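Local coordinates for protein sifA (Salmonella typhimurium, PDB 3CXB) that is a secreted effector that interacts with host PLEKHM2 and is required for endosomal tubulation and formation of Salmonella-induced filaments in infected epithelial cells, at residues K45-M53 with R64-L75; T230-M241 with M313-H322. All coordinates share one frame; numbering follows the deposited sequence.

How the interactions relate
Interaction 1 pairs helix 42-54 with helix 62-75 near the N-terminal end of the modelled chain, whereas interaction 2 pairs helix 228-241 with helix 307-324 in the C-terminal part. They come in series. Their centres lie 30 Å apart and their nearest atoms about 13 Å, so the two do not touch. Interaction 1 is a short-range pairing set against strands of the five-stranded antiparallel sheet; interaction 2 joins segments 72 residues apart at their closest ends within an all-helical portion. E67 of interaction 1 also hydrogen-bonds H300 on helix 283-303, which precedes helix 307-324. Tubule formation requires both N- and C-terminal domains; these separate contacts probably belong one to each.

Interaction 1 (K45-M53 with R64-L75); sequences KADRCLHEM and RLTEIFFELKEL
The flat guanidinium of R64 is engaged along its edge by E52: NE donates to E52 OE1 at 2.6 Å, almost straight at 177°, while NH1 meets E52 OE2 at 2.8 Å. This is a side-on, two-nitrogen grip. The carboxylate is not coplanar with the guanidinium, since the planes differ by 35°, yet both its oxygens are met on their syn sides. I68 CG1 lies over the centre of one guanidinium face, 3.6 Å above it. NH2 serves two further acids of its own helix, E67 OE2 at 2.7 Å and E71 OE2 at 2.8 Å. A bend at chi2 turns the arginine forward, toward the next turns of its helix, where E67 and E71 stand, so that one cation bridges three carboxylates, and three partners should restrict its rotation.

Beneath this salt-bridge network runs an apolar seam. C49 CB meets I68 CG2 at 3.8 Å, and A46 CB touches L72 CD2 at 3.7 Å; L75 CD1 comes over the backbone of A46, reaching its N atom at 3.6 Å. The segment axes are nearly antiparallel, at 161°, as expected of a helical hairpin.

Further layers flank the pair. L50 packs on W27, L30 and W31 of helix 25-34, M53 and L65 rest on strand 108-114, and L72 contacts F84 of strand 84-87.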
loop_
_atom_site.group_PDB
_atom_site.type_symbol
_atom_site.label_atom_id
_atom_site.label_comp_id
_atom_site.label_asym_id
_atom_site.label_seq_id
_atom_site.Cartn_x
_atom_site.Cartn_y
_atom_site.Cartn_z
ATOM N N LYS A 45 20.346 -3.927 -8.750
ATOM C CA LYS A 45 18.946 -3.933 -8.355
ATOM C C LYS A 45 18.259 -2.580 -8.620
ATOM O O LYS A 45 17.098 -2.534 -9.043
ATOM C CB LYS A 45 18.803 -4.304 -6.877
ATOM C CG LYS A 45 19.204 -5.741 -6.551
ATOM C CD LYS A 45 19.136 -6.012 -5.044
ATOM C CE LYS A 45 19.606 -7.425 -4.693
ATOM N NZ LYS A 45 19.443 -7.757 -3.243
ATOM N N ALA A 46 18.955 -1.479 -8.373
ATOM C CA ALA A 46 18.367 -0.163 -8.618
ATOM C C ALA A 46 18.198 0.034 -10.128
ATOM O O ALA A 46 17.371 0.827 -10.589
ATOM C CB ALA A 46 19.264 0.936 -8.036
ATOM N N ASP A 47 18.995 -0.701 -10.887
ATOM C CA ASP A 47 18.961 -0.622 -12.336
ATOM C C ASP A 47 17.717 -1.328 -12.857
ATOM O O ASP A 47 17.044 -0.840 -13.770
ATOM C CB ASP A 47 20.226 -1.263 -12.912
ATOM C CG ASP A 47 20.235 -1.286 -14.423
ATOM O OD1 ASP A 47 19.455 -2.046 -15.014
ATOM O OD2 ASP A 47 21.019 -0.542 -15.035
ATOM N N ARG A 48 17.410 -2.480 -12.273
ATOM C CA ARG A 48 16.236 -3.216 -12.697
ATOM C C ARG A 48 14.995 -2.464 -12.233
ATOM O O ARG A 48 13.956 -2.519 -12.883
ATOM C CB ARG A 48 16.258 -4.639 -12.141
ATOM C CG ARG A 48 15.789 -5.681 -13.156
ATOM C CD ARG A 48 16.564 -5.556 -14.464
ATOM N NE ARG A 48 16.160 -6.554 -15.452
ATOM C CZ ARG A 48 16.645 -6.622 -16.691
ATOM N NH1 ARG A 48 17.554 -5.747 -17.101
ATOM N NH2 ARG A 48 16.223 -7.569 -17.522
ATOM N N CYS A 49 15.104 -1.759 -11.113
ATOM C CA CYS A 49 13.994 -0.957 -10.614
ATOM C C CYS A 49 13.609 0.064 -11.679
ATOM O O CYS A 49 12.478 0.098 -12.165
ATOM C CB CYS A 49 14.401 -0.196 -9.361
ATOM S SG CYS A 49 14.281 -1.109 -7.832
ATOM N N LEU A 50 14.571 0.908 -12.026
ATOM C CA LEU A 50 14.362 1.935 -13.028
ATOM C C LEU A 50 13.758 1.315 -14.271
ATOM O O LEU A 50 12.785 1.831 -14.830
ATOM C CB LEU A 50 15.689 2.599 -13.378
ATOM C CG LEU A 50 16.308 3.481 -12.295
ATOM C CD1 LEU A 50 17.760 3.803 -12.637
ATOM C CD2 LEU A 50 15.493 4.761 -12.171
ATOM N N HIS A 51 14.328 0.197 -14.706
ATOM C CA HIS A 51 13.820 -0.443 -15.902
ATOM C C HIS A 51 12.349 -0.751 -15.770
ATOM O O HIS A 51 11.558 -0.405 -16.655
ATOM C CB HIS A 51 14.567 -1.724 -16.224
ATOM C CG HIS A 51 13.980 -2.470 -17.374
ATOM N ND1 HIS A 51 12.949 -3.373 -17.226
ATOM C CD2 HIS A 51 14.257 -2.428 -18.700
ATOM C CE1 HIS A 51 12.621 -3.862 -18.410
ATOM N NE2 HIS A 51 13.399 -3.305 -19.321
ATOM N N GLU A 52 11.968 -1.399 -14.672
ATOM C CA GLU A 52 10.558 -1.721 -14.478
ATOM C C GLU A 52 9.711 -0.445 -14.456
ATOM O O GLU A 52 8.580 -0.406 -14.952
ATOM C CB GLU A 52 10.344 -2.463 -13.157
ATOM C CG GLU A 52 8.859 -2.667 -12.820
ATOM C CD GLU A 52 8.642 -3.276 -11.453
ATOM O OE1 GLU A 52 7.483 -3.404 -11.014
ATOM O OE2 GLU A 52 9.637 -3.634 -10.804
ATOM N N MET A 53 10.289 0.604 -13.894
ATOM C CA MET A 53 9.577 1.853 -13.730
ATOM C C MET A 53 9.348 2.686 -14.949
ATOM O O MET A 53 8.274 3.253 -15.114
ATOM C CB MET A 53 10.275 2.727 -12.693
ATOM C CG MET A 53 9.623 4.086 -12.516
ATOM S SD MET A 53 10.542 5.094 -11.362
ATOM C CE MET A 53 10.679 6.596 -12.245
ATOM N N ARG A 64 2.552 0.600 -7.322
ATOM C CA ARG A 64 3.867 0.018 -7.620
ATOM C C ARG A 64 4.882 1.137 -7.900
ATOM O O ARG A 64 6.090 0.986 -7.659
ATOM C CB ARG A 64 3.753 -0.932 -8.809
ATOM C CG ARG A 64 5.055 -1.577 -9.251
ATOM C CD ARG A 64 5.700 -2.354 -8.126
ATOM N NE ARG A 64 7.009 -2.884 -8.513
ATOM C CZ ARG A 64 7.983 -3.148 -7.648
ATOM N NH1 ARG A 64 9.144 -3.630 -8.076
ATOM N NH2 ARG A 64 7.793 -2.918 -6.352
ATOM N N LEU A 65 4.382 2.258 -8.417
ATOM C CA LEU A 65 5.230 3.415 -8.680
ATOM C C LEU A 65 5.843 3.876 -7.365
ATOM O O LEU A 65 7.060 3.998 -7.263
ATOM C CB LEU A 65 4.424 4.588 -9.240
ATOM C CG LEU A 65 5.124 5.466 -10.285
ATOM C CD1 LEU A 65 4.293 6.677 -10.541
ATOM C CD2 LEU A 65 6.489 5.861 -9.856
ATOM N N THR A 66 5.009 4.141 -6.362
ATOM C CA THR A 66 5.540 4.605 -5.081
ATOM C C THR A 66 6.496 3.607 -4.444
ATOM O O THR A 66 7.522 4.018 -3.877
ATOM C CB THR A 66 4.434 4.923 -4.061
ATOM O OG1 THR A 66 3.840 3.698 -3.612
ATOM C CG2 THR A 66 3.352 5.801 -4.696
ATOM N N GLU A 67 6.197 2.310 -4.547
ATOM C CA GLU A 67 7.092 1.331 -3.939
ATOM C C GLU A 67 8.483 1.449 -4.512
ATOM O O GLU A 67 9.472 1.553 -3.776
ATOM C CB GLU A 67 6.624 -0.111 -4.174
ATOM C CG GLU A 67 5.371 -0.552 -3.454
ATOM C CD GLU A 67 4.952 -1.945 -3.864
ATOM O OE1 GLU A 67 3.963 -2.461 -3.291
ATOM O OE2 GLU A 67 5.611 -2.520 -4.766
ATOM N N ILE A 68 8.555 1.426 -5.835
ATOM C CA ILE A 68 9.835 1.450 -6.516
ATOM C C ILE A 68 10.661 2.623 -6.091
ATOM O O ILE A 68 11.897 2.545 -5.998
ATOM C CB ILE A 68 9.665 1.473 -8.038
ATOM C CG1 ILE A 68 8.850 0.247 -8.479
ATOM C CG2 ILE A 68 11.031 1.428 -8.703
ATOM C CD1 ILE A 68 8.441 0.255 -9.964
ATOM N N PHE A 69 9.966 3.718 -5.819
ATOM C CA PHE A 69 10.637 4.925 -5.393
ATOM C C PHE A 69 11.429 4.620 -4.112
ATOM O O PHE A 69 12.630 4.881 -4.036
ATOM C CB PHE A 69 9.610 6.022 -5.127
ATOM C CG PHE A 69 10.221 7.311 -4.689
ATOM C CD1 PHE A 69 10.857 8.140 -5.610
ATOM C CD2 PHE A 69 10.164 7.699 -3.351
ATOM C CE1 PHE A 69 11.426 9.342 -5.219
ATOM C CE2 PHE A 69 10.732 8.900 -2.947
ATOM C CZ PHE A 69 11.368 9.729 -3.894
ATOM N N PHE A 70 10.756 4.040 -3.120
ATOM C CA PHE A 70 11.411 3.731 -1.853
ATOM C C PHE A 70 12.389 2.565 -1.910
ATOM O O PHE A 70 13.299 2.466 -1.096
ATOM C CB PHE A 70 10.355 3.543 -0.765
ATOM C CG PHE A 70 9.681 4.833 -0.389
ATOM C CD1 PHE A 70 10.322 5.754 0.429
ATOM C CD2 PHE A 70 8.451 5.174 -0.922
ATOM C CE1 PHE A 70 9.759 7.004 0.674
ATOM C CE2 PHE A 70 7.882 6.440 -0.674
ATOM C CZ PHE A 70 8.531 7.343 0.129
ATOM N N GLU A 71 12.219 1.678 -2.876
ATOM C CA GLU A 71 13.176 0.593 -2.980
ATOM C C GLU A 71 14.476 1.285 -3.399
ATOM O O GLU A 71 15.568 0.906 -2.991
ATOM C CB GLU A 71 12.721 -0.436 -4.028
ATOM C CG GLU A 71 11.754 -1.509 -3.480
ATOM C CD GLU A 71 11.126 -2.397 -4.560
ATOM O OE1 GLU A 71 11.870 -2.865 -5.459
ATOM O OE2 GLU A 71 9.894 -2.643 -4.499
ATOM N N LEU A 72 14.351 2.325 -4.209
ATOM C CA LEU A 72 15.528 3.047 -4.643
ATOM C C LEU A 72 16.130 3.775 -3.445
ATOM O O LEU A 72 17.320 3.657 -3.169
ATOM C CB LEU A 72 15.166 4.049 -5.746
ATOM C CG LEU A 72 14.836 3.422 -7.104
ATOM C CD1 LEU A 72 14.087 4.407 -7.971
ATOM C CD2 LEU A 72 16.140 2.969 -7.798
ATOM N N LYS A 73 15.294 4.522 -2.729
ATOM C CA LYS A 73 15.763 5.271 -1.579
ATOM C C LYS A 73 16.457 4.328 -0.603
ATOM O O LYS A 73 17.559 4.602 -0.126
ATOM C CB LYS A 73 14.597 5.964 -0.900
ATOM C CG LYS A 73 15.020 6.892 0.217
ATOM C CD LYS A 73 13.803 7.515 0.880
ATOM C CE LYS A 73 14.158 8.260 2.149
ATOM N NZ LYS A 73 12.908 8.595 2.893
ATOM N N GLU A 74 15.817 3.202 -0.329
ATOM C CA GLU A 74 16.375 2.208 0.572
ATOM C C GLU A 74 17.687 1.638 0.002
ATOM O O GLU A 74 18.601 1.316 0.754
ATOM C CB GLU A 74 15.345 1.095 0.802
ATOM C CG GLU A 74 15.494 0.313 2.108
ATOM C CD GLU A 74 16.736 -0.581 2.148
ATOM O OE1 GLU A 74 16.974 -1.333 1.175
ATOM O OE2 GLU A 74 17.473 -0.549 3.161
ATOM N N LEU A 75 17.800 1.529 -1.318
ATOM C CA LEU A 75 19.028 0.991 -1.912
ATOM C C LEU A 75 20.211 1.959 -1.894
ATOM O O LEU A 75 21.371 1.548 -1.934
ATOM C CB LEU A 75 18.791 0.557 -3.363
ATOM C CG LEU A 75 17.945 -0.697 -3.596
ATOM C CD1 LEU A 75 17.725 -0.896 -5.094
ATOM C CD2 LEU A 75 18.641 -1.908 -2.979
#

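Interaction 2 (T230-M241 with M313-H322)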
loop_
_atom_site.group_PDB
_atom_site.type_symbol
_atom_site.label_atom_id
_atom_site.label_comp_id
_atom_site.label_asym_id
_atom_site.label_seq_id
_atom_site.Cartn_x
_atom_site.Cartn_y
_atom_site.Cartn_z
ATOM N N THR A 230 -8.731 -29.528 3.506
ATOM C CA THR A 230 -8.014 -28.726 2.521
ATOM C C THR A 230 -8.088 -27.273 2.960
ATOM O O THR A 230 -7.116 -26.522 2.849
ATOM C CB THR A 230 -8.647 -28.792 1.119
ATOM O OG1 THR A 230 -8.991 -30.146 0.798
ATOM C CG2 THR A 230 -7.657 -28.259 0.077
ATOM N N GLN A 231 -9.237 -26.876 3.478
ATOM C CA GLN A 231 -9.383 -25.508 3.917
ATOM C C GLN A 231 -8.340 -25.174 4.952
ATOM O O GLN A 231 -7.781 -24.077 4.938
ATOM C CB GLN A 231 -10.781 -25.264 4.475
ATOM C CG GLN A 231 -11.838 -25.243 3.384
ATOM C CD GLN A 231 -13.230 -25.061 3.922
ATOM O OE1 GLN A 231 -13.503 -24.104 4.652
ATOM N NE2 GLN A 231 -14.128 -25.977 3.559
ATOM N N GLN A 232 -8.059 -26.117 5.847
ATOM C CA GLN A 232 -7.068 -25.855 6.882
ATOM C C GLN A 232 -5.659 -26.011 6.326
ATOM O O GLN A 232 -4.739 -25.291 6.724
ATOM C CB GLN A 232 -7.274 -26.776 8.087
ATOM C CG GLN A 232 -6.534 -26.294 9.333
ATOM C CD GLN A 232 -6.993 -24.915 9.792
ATOM O OE1 GLN A 232 -7.226 -24.022 8.976
ATOM N NE2 GLN A 232 -7.115 -24.733 11.103
ATOM N N ASN A 233 -5.492 -26.944 5.398
ATOM C CA ASN A 233 -4.192 -27.145 4.798
ATOM C C ASN A 233 -3.774 -25.864 4.077
ATOM O O ASN A 233 -2.637 -25.418 4.202
ATOM C CB ASN A 233 -4.232 -28.337 3.836
ATOM C CG ASN A 233 -4.064 -29.681 4.555
ATOM O OD1 ASN A 233 -4.672 -29.929 5.604
ATOM N ND2 ASN A 233 -3.235 -30.553 3.985
ATOM N N ALA A 234 -4.701 -25.250 3.348
ATOM C CA ALA A 234 -4.388 -24.019 2.633
ATOM C C ALA A 234 -3.986 -22.938 3.629
ATOM O O ALA A 234 -2.957 -22.274 3.464
ATOM C CB ALA A 234 -5.599 -23.552 1.797
ATOM N N PHE A 235 -4.801 -22.759 4.666
ATOM C CA PHE A 235 -4.498 -21.758 5.680
ATOM C C PHE A 235 -3.108 -21.924 6.310
ATOM O O PHE A 235 -2.397 -20.943 6.520
ATOM C CB PHE A 235 -5.496 -21.789 6.820
ATOM C CG PHE A 235 -5.125 -20.861 7.935
ATOM C CD1 PHE A 235 -5.434 -19.504 7.853
ATOM C CD2 PHE A 235 -4.432 -21.332 9.054
ATOM C CE1 PHE A 235 -5.069 -18.627 8.873
ATOM C CE2 PHE A 235 -4.060 -20.452 10.085
ATOM C CZ PHE A 235 -4.379 -19.102 9.992
ATOM N N LEU A 236 -2.738 -23.155 6.648
ATOM C CA LEU A 236 -1.440 -23.409 7.259
ATOM C C LEU A 236 -0.299 -23.273 6.265
ATOM O O LEU A 236 0.798 -22.826 6.628
ATOM C CB LEU A 236 -1.399 -24.817 7.865
ATOM C CG LEU A 236 -2.449 -25.149 8.931
ATOM C CD1 LEU A 236 -2.315 -26.614 9.300
ATOM C CD2 LEU A 236 -2.291 -24.268 10.153
ATOM N N GLU A 237 -0.568 -23.661 5.019
ATOM C CA GLU A 237 0.418 -23.617 3.951
ATOM C C GLU A 237 0.760 -22.175 3.587
ATOM O O GLU A 237 1.934 -21.803 3.537
ATOM C CB GLU A 237 -0.117 -24.360 2.723
ATOM C CG GLU A 237 0.950 -24.802 1.742
ATOM C CD GLU A 237 1.150 -26.307 1.748
ATOM O OE1 GLU A 237 2.163 -26.772 1.180
ATOM O OE2 GLU A 237 0.294 -27.023 2.312
ATOM N N THR A 238 -0.251 -21.347 3.355
ATOM C CA THR A 238 0.041 -19.969 3.000
ATOM C C THR A 238 0.675 -19.255 4.193
ATOM O O THR A 238 1.575 -18.431 4.024
ATOM C CB THR A 238 -1.214 -19.192 2.552
ATOM O OG1 THR A 238 -1.877 -18.678 3.704
ATOM C CG2 THR A 238 -2.172 -20.096 1.785
ATOM N N MET A 239 0.215 -19.558 5.401
ATOM C CA MET A 239 0.811 -18.932 6.581
ATOM C C MET A 239 2.292 -19.299 6.609
ATOM O O MET A 239 3.149 -18.474 6.929
ATOM C CB MET A 239 0.169 -19.450 7.865
ATOM C CG MET A 239 -1.182 -18.879 8.187
ATOM S SD MET A 239 -1.037 -17.189 8.705
ATOM C CE MET A 239 -0.913 -17.362 10.463
ATOM N N ALA A 240 2.588 -20.548 6.261
ATOM C CA ALA A 240 3.963 -21.004 6.277
ATOM C C ALA A 240 4.790 -20.263 5.256
ATOM O O ALA A 240 5.848 -19.746 5.582
ATOM C CB ALA A 240 4.033 -22.499 6.028
ATOM N N MET A 241 4.314 -20.204 4.021
ATOM C CA MET A 241 5.060 -19.513 2.984
ATOM C C MET A 241 5.369 -18.068 3.350
ATOM O O MET A 241 6.401 -17.536 2.964
ATOM C CB MET A 241 4.290 -19.554 1.671
ATOM C CG MET A 241 4.576 -20.772 0.839
ATOM S SD MET A 241 3.458 -20.884 -0.572
ATOM C CE MET A 241 2.506 -22.344 -0.083
ATOM N N MET A 313 -3.068 -15.223 -2.972
ATOM C CA MET A 313 -2.245 -16.421 -3.017
ATOM C C MET A 313 -2.879 -17.487 -2.127
ATOM O O MET A 313 -2.749 -18.693 -2.373
ATOM C CB MET A 313 -0.808 -16.114 -2.602
ATOM C CG MET A 313 -0.620 -15.712 -1.183
ATOM S SD MET A 313 1.142 -15.400 -0.874
ATOM C CE MET A 313 1.752 -17.053 -0.632
ATOM N N ALA A 314 -3.593 -17.032 -1.105
ATOM C CA ALA A 314 -4.288 -17.956 -0.231
ATOM C C ALA A 314 -5.414 -18.597 -1.047
ATOM O O ALA A 314 -5.601 -19.801 -1.014
ATOM C CB ALA A 314 -4.863 -17.223 0.988
ATOM N N GLU A 315 -6.158 -17.794 -1.785
ATOM C CA GLU A 315 -7.236 -18.328 -2.593
ATOM C C GLU A 315 -6.682 -19.319 -3.611
ATOM O O GLU A 315 -7.312 -20.328 -3.911
ATOM C CB GLU A 315 -7.956 -17.186 -3.319
ATOM C CG GLU A 315 -8.664 -16.259 -2.363
ATOM C CD GLU A 315 -9.080 -14.955 -2.992
ATOM O OE1 GLU A 315 -9.640 -14.121 -2.261
ATOM O OE2 GLU A 315 -8.852 -14.751 -4.203
ATOM N N GLU A 316 -5.492 -19.033 -4.124
ATOM C CA GLU A 316 -4.898 -19.889 -5.137
ATOM C C GLU A 316 -4.373 -21.157 -4.522
ATOM O O GLU A 316 -4.263 -22.175 -5.197
ATOM C CB GLU A 316 -3.780 -19.148 -5.874
ATOM C CG GLU A 316 -4.243 -17.993 -6.751
ATOM C CD GLU A 316 -3.071 -17.261 -7.365
ATOM O OE1 GLU A 316 -2.210 -17.937 -7.970
ATOM O OE2 GLU A 316 -2.999 -16.020 -7.246
ATOM N N GLN A 317 -4.038 -21.092 -3.240
ATOM C CA GLN A 317 -3.550 -22.273 -2.544
ATOM C C GLN A 317 -4.717 -23.240 -2.398
ATOM O O GLN A 317 -4.624 -24.420 -2.736
ATOM C CB GLN A 317 -3.001 -21.909 -1.157
ATOM C CG GLN A 317 -1.498 -21.670 -1.137
ATOM C CD GLN A 317 -0.709 -22.930 -1.446
ATOM O OE1 GLN A 317 0.442 -22.873 -1.891
ATOM N NE2 GLN A 317 -1.327 -24.082 -1.204
ATOM N N LEU A 318 -5.823 -22.719 -1.892
ATOM C CA LEU A 318 -7.012 -23.518 -1.703
ATOM C C LEU A 318 -7.376 -24.239 -3.000
ATOM O O LEU A 318 -7.588 -25.438 -3.014
ATOM C CB LEU A 318 -8.174 -22.632 -1.269
ATOM C CG LEU A 318 -9.405 -23.431 -0.869
ATOM C CD1 LEU A 318 -9.107 -24.132 0.463
ATOM C CD2 LEU A 318 -10.609 -22.514 -0.719
ATOM N N THR A 319 -7.421 -23.516 -4.102
ATOM C CA THR A 319 -7.791 -24.142 -5.355
ATOM C C THR A 319 -6.752 -25.129 -5.846
ATOM O O THR A 319 -7.090 -26.203 -6.344
ATOM C CB THR A 319 -8.043 -23.092 -6.438
ATOM O OG1 THR A 319 -6.842 -22.339 -6.661
ATOM C CG2 THR A 319 -9.179 -22.156 -6.005
ATOM N N THR A 320 -5.486 -24.764 -5.710
ATOM C CA THR A 320 -4.403 -25.628 -6.158
ATOM C C THR A 320 -4.365 -26.926 -5.329
ATOM O O THR A 320 -4.174 -28.028 -5.860
ATOM C CB THR A 320 -3.045 -24.868 -6.091
ATOM O OG1 THR A 320 -2.026 -25.645 -6.724
ATOM C CG2 THR A 320 -2.645 -24.601 -4.656
ATOM N N LEU A 321 -4.563 -26.810 -4.026
ATOM C CA LEU A 321 -4.561 -28.002 -3.208
ATOM C C LEU A 321 -5.745 -28.874 -3.610
ATOM O O LEU A 321 -5.581 -30.066 -3.881
ATOM C CB LEU A 321 -4.653 -27.648 -1.722
ATOM C CG LEU A 321 -3.371 -27.148 -1.056
ATOM C CD1 LEU A 321 -3.650 -26.791 0.409
ATOM C CD2 LEU A 321 -2.292 -28.232 -1.161
ATOM N N HIS A 322 -6.935 -28.279 -3.668
ATOM C CA HIS A 322 -8.136 -29.024 -4.031
ATOM C C HIS A 322 -7.983 -29.827 -5.319
ATOM O O HIS A 322 -8.289 -31.016 -5.350
ATOM C CB HIS A 322 -9.333 -28.096 -4.179
ATOM C CG HIS A 322 -10.616 -28.824 -4.417
ATOM N ND1 HIS A 322 -11.780 -28.183 -4.777
ATOM C CD2 HIS A 322 -10.924 -30.140 -4.332
ATOM C CE1 HIS A 322 -12.750 -29.071 -4.905
ATOM N NE2 HIS A 322 -12.257 -30.266 -4.640
#
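L321 and L318 reach helix 228-241 through different first torsions: CG of L321 lies anti to the carbonyl carbon (chi1 -77°), whereas CG of L318 lies anti to the backbone N (chi1 -172°). The packing is knobs-into-holes, with L321 and Q317 as the knobs, between two helices whose segment axes are inclined at 132°. L321 sits among T230, N233, A234 and E237, and its CD1 lies 3.5 Å from A234 N. L318 packs separately beside the same alanine, its CD1 3.8 Å from A234 CB and 3.7 Å from Q231 CA. The small A234 side chain permits this close approach, the CA atoms of A234 and L318 being 5.1 Å apart.

Q317, the second knob, is held among A234, E237, T238 and M241. The side chains of Q317 and E237 cross at about a right angle, yet amide and carboxylate planes are nearly parallel, with Q317 NE2 at 3.8 Å from E237 CG. Farther along, the methionines M241 and M313 slide past each other in opposite directions, SD of M241 lying 4.2 Å from CE of M313.

No hydrogen bond joins the two segments; the polar end of T230 bonds to S227. F235, T238, M239 and E315 touch helix 197-220. This C-terminal helical region is regarded as SopE-like. The other branch of T230, its methyl CG2, rests on L321 CB at 3.6 Å.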